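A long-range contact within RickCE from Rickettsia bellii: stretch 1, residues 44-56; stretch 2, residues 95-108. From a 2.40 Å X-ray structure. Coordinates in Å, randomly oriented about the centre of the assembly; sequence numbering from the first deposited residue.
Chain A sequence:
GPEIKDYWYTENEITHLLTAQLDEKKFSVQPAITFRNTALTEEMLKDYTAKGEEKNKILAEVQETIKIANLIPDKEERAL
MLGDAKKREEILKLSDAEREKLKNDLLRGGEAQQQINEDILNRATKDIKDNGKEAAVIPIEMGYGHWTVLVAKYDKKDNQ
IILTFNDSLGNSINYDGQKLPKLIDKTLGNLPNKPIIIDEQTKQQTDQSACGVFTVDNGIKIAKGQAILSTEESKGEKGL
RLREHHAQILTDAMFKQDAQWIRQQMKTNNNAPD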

# COMPACT_ATOMS: atom_id res chain seq x y z
N MET A 44 -15.96 13.81 -9.14
CA MET A 44 -16.11 12.38 -9.32
C MET A 44 -17.45 11.92 -8.75
O MET A 44 -18.14 11.12 -9.37
N LEU A 45 -17.83 12.45 -7.59
CA LEU A 45 -19.05 12.01 -6.91
C LEU A 45 -20.34 12.40 -7.64
O LEU A 45 -21.42 11.85 -7.38
N LYS A 46 -20.23 13.35 -8.58
CA LYS A 46 -21.39 13.73 -9.39
C LYS A 46 -21.90 12.57 -10.24
O LYS A 46 -23.05 12.57 -10.67
N ASP A 47 -21.05 11.56 -10.43
CA ASP A 47 -21.47 10.32 -11.08
C ASP A 47 -22.58 9.67 -10.27
O ASP A 47 -23.36 8.87 -10.81
N TYR A 48 -22.62 9.96 -8.97
CA TYR A 48 -23.64 9.42 -8.09
C TYR A 48 -24.76 10.42 -7.75
O TYR A 48 -25.89 10.02 -7.50
N THR A 49 -24.44 11.72 -7.75
CA THR A 49 -25.37 12.72 -7.22
C THR A 49 -26.08 13.57 -8.28
O THR A 49 -27.12 14.16 -7.99
N ALA A 50 -25.51 13.65 -9.48
CA ALA A 50 -26.11 14.44 -10.56
C ALA A 50 -27.43 13.85 -11.01
O ALA A 50 -27.59 12.64 -11.17
N LYS A 51 -28.40 14.74 -11.19
CA LYS A 51 -29.74 14.36 -11.58
C LYS A 51 -30.13 15.24 -12.76
O LYS A 51 -29.44 16.23 -13.07
N GLY A 52 -31.21 14.87 -13.45
CA GLY A 52 -31.74 15.68 -14.53
C GLY A 52 -30.75 16.01 -15.63
O GLY A 52 -30.12 15.12 -16.21
N GLU A 53 -30.59 17.29 -15.91
CA GLU A 53 -29.75 17.69 -17.02
C GLU A 53 -28.27 17.53 -16.72
O GLU A 53 -27.51 17.13 -17.60
N GLU A 54 -27.85 17.85 -15.50
CA GLU A 54 -26.45 17.64 -15.10
C GLU A 54 -26.09 16.16 -15.32
O GLU A 54 -25.06 15.85 -15.90
N LYS A 55 -26.97 15.26 -14.87
CA LYS A 55 -26.77 13.84 -15.11
C LYS A 55 -26.71 13.49 -16.61
O LYS A 55 -25.89 12.69 -17.04
N ASN A 56 -27.58 14.09 -17.42
CA ASN A 56 -27.62 13.77 -18.83
C ASN A 56 -26.32 14.17 -19.52
O ASN A 56 -25.84 13.50 -20.43
N SER A 95 -30.89 3.88 -10.73
CA SER A 95 -31.81 4.80 -10.07
C SER A 95 -31.04 5.76 -9.16
O SER A 95 -29.99 5.41 -8.62
N ASP A 96 -31.58 6.97 -8.99
CA ASP A 96 -30.97 7.97 -8.12
C ASP A 96 -30.71 7.41 -6.73
O ASP A 96 -29.66 7.67 -6.12
N ALA A 97 -31.67 6.63 -6.24
CA ALA A 97 -31.56 6.01 -4.93
C ALA A 97 -30.39 5.03 -4.85
O ALA A 97 -29.67 5.00 -3.86
N GLU A 98 -30.19 4.23 -5.90
CA GLU A 98 -29.09 3.29 -5.86
C GLU A 98 -27.75 3.98 -6.07
O GLU A 98 -26.73 3.55 -5.53
N ARG A 99 -27.75 5.07 -6.83
CA ARG A 99 -26.51 5.79 -7.03
C ARG A 99 -26.08 6.40 -5.70
O ARG A 99 -24.90 6.39 -5.35
N GLU A 100 -27.07 6.89 -4.96
CA GLU A 100 -26.85 7.41 -3.62
C GLU A 100 -26.23 6.37 -2.64
O GLU A 100 -25.28 6.69 -1.92
N LYS A 101 -26.77 5.15 -2.63
CA LYS A 101 -26.22 4.08 -1.77
C LYS A 101 -24.79 3.75 -2.17
O LYS A 101 -23.92 3.51 -1.34
N LEU A 102 -24.55 3.73 -3.48
CA LEU A 102 -23.24 3.41 -4.00
C LEU A 102 -22.23 4.44 -3.49
O LEU A 102 -21.16 4.09 -3.02
N LYS A 103 -22.61 5.71 -3.56
CA LYS A 103 -21.79 6.81 -3.07
C LYS A 103 -21.50 6.67 -1.58
O LYS A 103 -20.37 6.89 -1.13
N ASN A 104 -22.52 6.30 -0.82
CA ASN A 104 -22.36 6.13 0.62
C ASN A 104 -21.45 4.97 0.95
O ASN A 104 -20.63 5.07 1.86
N ASP A 105 -21.57 3.88 0.19
CA ASP A 105 -20.66 2.73 0.33
C ASP A 105 -19.23 3.18 0.11
O ASP A 105 -18.34 2.85 0.89
N LEU A 106 -19.02 3.93 -0.96
CA LEU A 106 -17.70 4.45 -1.30
C LEU A 106 -17.15 5.31 -0.16
O LEU A 106 -16.00 5.19 0.23
N LEU A 107 -17.99 6.18 0.38
CA LEU A 107 -17.54 7.06 1.44
C LEU A 107 -17.28 6.28 2.71
O LEU A 107 -16.35 6.58 3.42
N ARG A 108 -18.11 5.27 2.98
CA ARG A 108 -17.97 4.44 4.19
C ARG A 108 -16.65 3.68 4.20
O ARG A 108 -15.95 3.65 5.20

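The two helices, 44-49 and 96-108, run roughly antiparallel, at 143° with axes 8.4 Å apart at their closest. The knob of the contact is Tyr 48. Its CA-to-CB bond points sideways, but with chi1 m (-50°) and chi2 near -81° the ring sits in a hollow lined by Arg 99, Leu 102, Lys 103 and Leu 106. The backbone N of Lys 103 lies over one ring face; Tyr 48 CB rests 3.6 Å from Lys 103 CB, and Tyr 48 CE1 lies 3.9 Å from Leu 102 CB. A flat, long side chain suits this hollow, with its OH 4.0 Å from Leu 106 CD2.

One turn earlier, Leu 45 (m, t) points toward the second helix and extends the apolar patch. Its CD2 meets Leu 106 CD2 at 3.9 Å and Leu 107 CD1 at 4.2 Å, so this methyl packs against both leucines. Its other methyl, CD1, lies 3.5 Å from Lys 103 NZ. The aliphatic part of Lys 103 also serves as packing surface: its CD is 3.9 Å from Thr 49 CG2.

Arg 99 points toward stretch 1 and is buried where the first helix gives way to the following turn. Chi angles m, t and p fold the chain so that its guanidinium edge faces carbonyl oxygens of stretch 1. Arg 99 NE donates to Asp 47 O at 3.1 Å, and NH2 adds a weak bond to the same oxygen at 3.0 Å; NH1 and NH2 both donate to Ala 50 O at 2.7 Å. Arginine suits this pocket because its planar array of N-H groups can serve two carbonyls at once. Lys 55 CD covers one face, 3.4 Å from Arg 99 NH1, and the backbone C of Tyr 48 lies over the opposite face.

Asp 96 (chi1 m) partly offsets the positive charge here; its OD1 forms salt bridges with Arg 99 NH1 at 3.1 Å and with Lys 55 NZ at 3.6 Å, while Lys 55 NZ lies only 3.9 Å from Arg 99 NH1. Lys 51 runs past the same aspartate, its CD 3.8 Å from Asp 96 OD2, and its NZ turns back to Thr 49 O at 2.7 Å. A water bridges the stretches here, donating to Tyr 48 O at 2.7 Å and Asp 96 O at 2.9 Å and accepting a weak bond from Lys 51 NZ at 3.2 Å.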

# COMPACT_ATOMS: atom_id res chain seq x y z
CB MET A 44 -14.96 11.61 -8.67
CG MET A 44 -13.61 11.89 -9.30
SD MET A 44 -12.20 11.21 -8.38
CE MET A 44 -12.78 9.53 -8.10
CB LEU A 45 -19.08 12.50 -5.47
CG LEU A 45 -17.99 11.93 -4.55
CD1 LEU A 45 -18.11 12.54 -3.16
CD2 LEU A 45 -18.06 10.41 -4.48
CB LYS A 46 -21.10 14.97 -10.24
CG LYS A 46 -20.80 16.19 -9.39
CD LYS A 46 -20.79 17.47 -10.19
CE LYS A 46 -20.78 18.68 -9.26
NZ LYS A 46 -21.07 19.97 -9.97
CB ASP A 47 -20.29 9.34 -11.18
CG ASP A 47 -19.32 9.67 -12.31
OD1 ASP A 47 -19.41 10.77 -12.91
OD2 ASP A 47 -18.46 8.81 -12.59
CB TYR A 48 -23.01 8.90 -6.80
CG TYR A 48 -21.81 7.98 -7.01
CD1 TYR A 48 -21.99 6.63 -7.31
CD2 TYR A 48 -20.52 8.46 -6.88
CE1 TYR A 48 -20.92 5.81 -7.48
CE2 TYR A 48 -19.44 7.64 -7.06
CZ TYR A 48 -19.64 6.31 -7.35
OH TYR A 48 -18.56 5.48 -7.52
CB THR A 49 -24.68 13.69 -6.22
OG1 THR A 49 -23.61 14.38 -6.88
CG2 THR A 49 -24.11 12.93 -5.02
CB ALA A 50 -25.17 14.57 -11.74
CB LYS A 51 -30.67 14.55 -10.39
CG LYS A 51 -30.13 13.88 -9.15
CD LYS A 51 -31.10 13.87 -7.99
CE LYS A 51 -30.56 12.96 -6.89
NZ LYS A 51 -29.17 13.31 -6.46
CB GLU A 53 -30.06 19.12 -17.46
CG GLU A 53 -29.20 19.60 -18.60
CD GLU A 53 -29.73 19.15 -19.94
OE1 GLU A 53 -30.75 18.42 -19.98
OE2 GLU A 53 -29.13 19.55 -20.96
CB GLU A 54 -26.21 18.04 -13.64
CG GLU A 54 -25.73 19.49 -13.42
CD GLU A 54 -26.85 20.53 -13.39
OE1 GLU A 54 -28.04 20.16 -13.49
OE2 GLU A 54 -26.55 21.74 -13.26
CB LYS A 55 -27.86 13.01 -14.42
CG LYS A 55 -27.85 11.57 -14.90
CD LYS A 55 -28.45 10.60 -13.93
CE LYS A 55 -29.92 10.41 -14.16
NZ LYS A 55 -30.26 9.05 -13.65
CB ASN A 56 -28.82 14.43 -19.50
CG ASN A 56 -29.18 13.77 -20.83
OD1 ASN A 56 -29.50 12.58 -20.87
ND2 ASN A 56 -29.13 14.54 -21.92
CB SER A 95 -32.85 4.03 -9.26
OG SER A 95 -32.24 3.22 -8.28
CB ASP A 96 -31.86 9.21 -8.02
CG ASP A 96 -31.93 9.99 -9.32
OD1 ASP A 96 -31.08 9.78 -10.23
OD2 ASP A 96 -32.85 10.83 -9.42
CB ALA A 97 -32.85 5.32 -4.57
CB GLU A 98 -29.28 2.14 -6.85
CG GLU A 98 -28.51 0.86 -6.45
CD GLU A 98 -29.15 0.11 -5.26
OE1 GLU A 98 -28.58 -0.93 -4.85
OE2 GLU A 98 -30.21 0.54 -4.73
CB ARG A 99 -26.63 6.83 -8.15
CG ARG A 99 -26.73 6.22 -9.53
CD ARG A 99 -27.28 7.24 -10.54
NE ARG A 99 -26.37 8.37 -10.73
CZ ARG A 99 -26.75 9.65 -10.77
NH1 ARG A 99 -28.02 10.01 -10.63
NH2 ARG A 99 -25.83 10.59 -10.96
CB GLU A 100 -28.14 7.98 -3.05
CG GLU A 100 -27.94 8.86 -1.83
CD GLU A 100 -27.06 10.06 -2.12
OE1 GLU A 100 -27.17 10.62 -3.23
OE2 GLU A 100 -26.27 10.44 -1.23
CB LYS A 101 -27.05 2.81 -1.88
CG LYS A 101 -28.54 3.00 -1.62
CD LYS A 101 -29.31 1.68 -1.76
CE LYS A 101 -30.79 1.85 -1.44
NZ LYS A 101 -31.58 0.60 -1.66
CB LEU A 102 -23.30 3.40 -5.52
CG LEU A 102 -22.84 2.15 -6.27
CD1 LEU A 102 -23.17 0.86 -5.52
CD2 LEU A 102 -23.47 2.15 -7.65
CB LYS A 103 -22.51 8.14 -3.33
CG LYS A 103 -21.92 9.35 -2.64
CD LYS A 103 -23.03 10.31 -2.27
CE LYS A 103 -22.53 11.38 -1.34
NZ LYS A 103 -21.23 11.89 -1.83
CB ASN A 104 -23.71 5.99 1.33
CG ASN A 104 -24.48 7.30 1.34
OD1 ASN A 104 -23.90 8.37 1.50
ND2 ASN A 104 -25.80 7.21 1.16
CB ASP A 105 -20.98 1.63 -0.70
CG ASP A 105 -22.27 0.91 -0.39
OD1 ASP A 105 -22.83 1.19 0.69
OD2 ASP A 105 -22.71 0.07 -1.22
CB LEU A 106 -17.79 5.25 -2.60
CG LEU A 106 -16.50 5.98 -2.97
CD1 LEU A 106 -15.36 4.97 -3.09
CD2 LEU A 106 -16.67 6.78 -4.25
CB LEU A 107 -18.57 8.16 1.71
CG LEU A 107 -18.37 9.51 1.03
CD1 LEU A 107 -17.86 9.33 -0.38
CD2 LEU A 107 -19.68 10.32 1.06
CB ARG A 108 -19.13 3.45 4.28
CG ARG A 108 -19.18 2.63 5.54
CD ARG A 108 -20.22 1.49 5.44
NE ARG A 108 -21.57 1.99 5.20
CZ ARG A 108 -22.26 1.79 4.08
NH1 ARG A 108 -21.72 1.10 3.08
NH2 ARG A 108 -23.48 2.28 3.95
O HOH W 1 -28.51 10.21 -6.91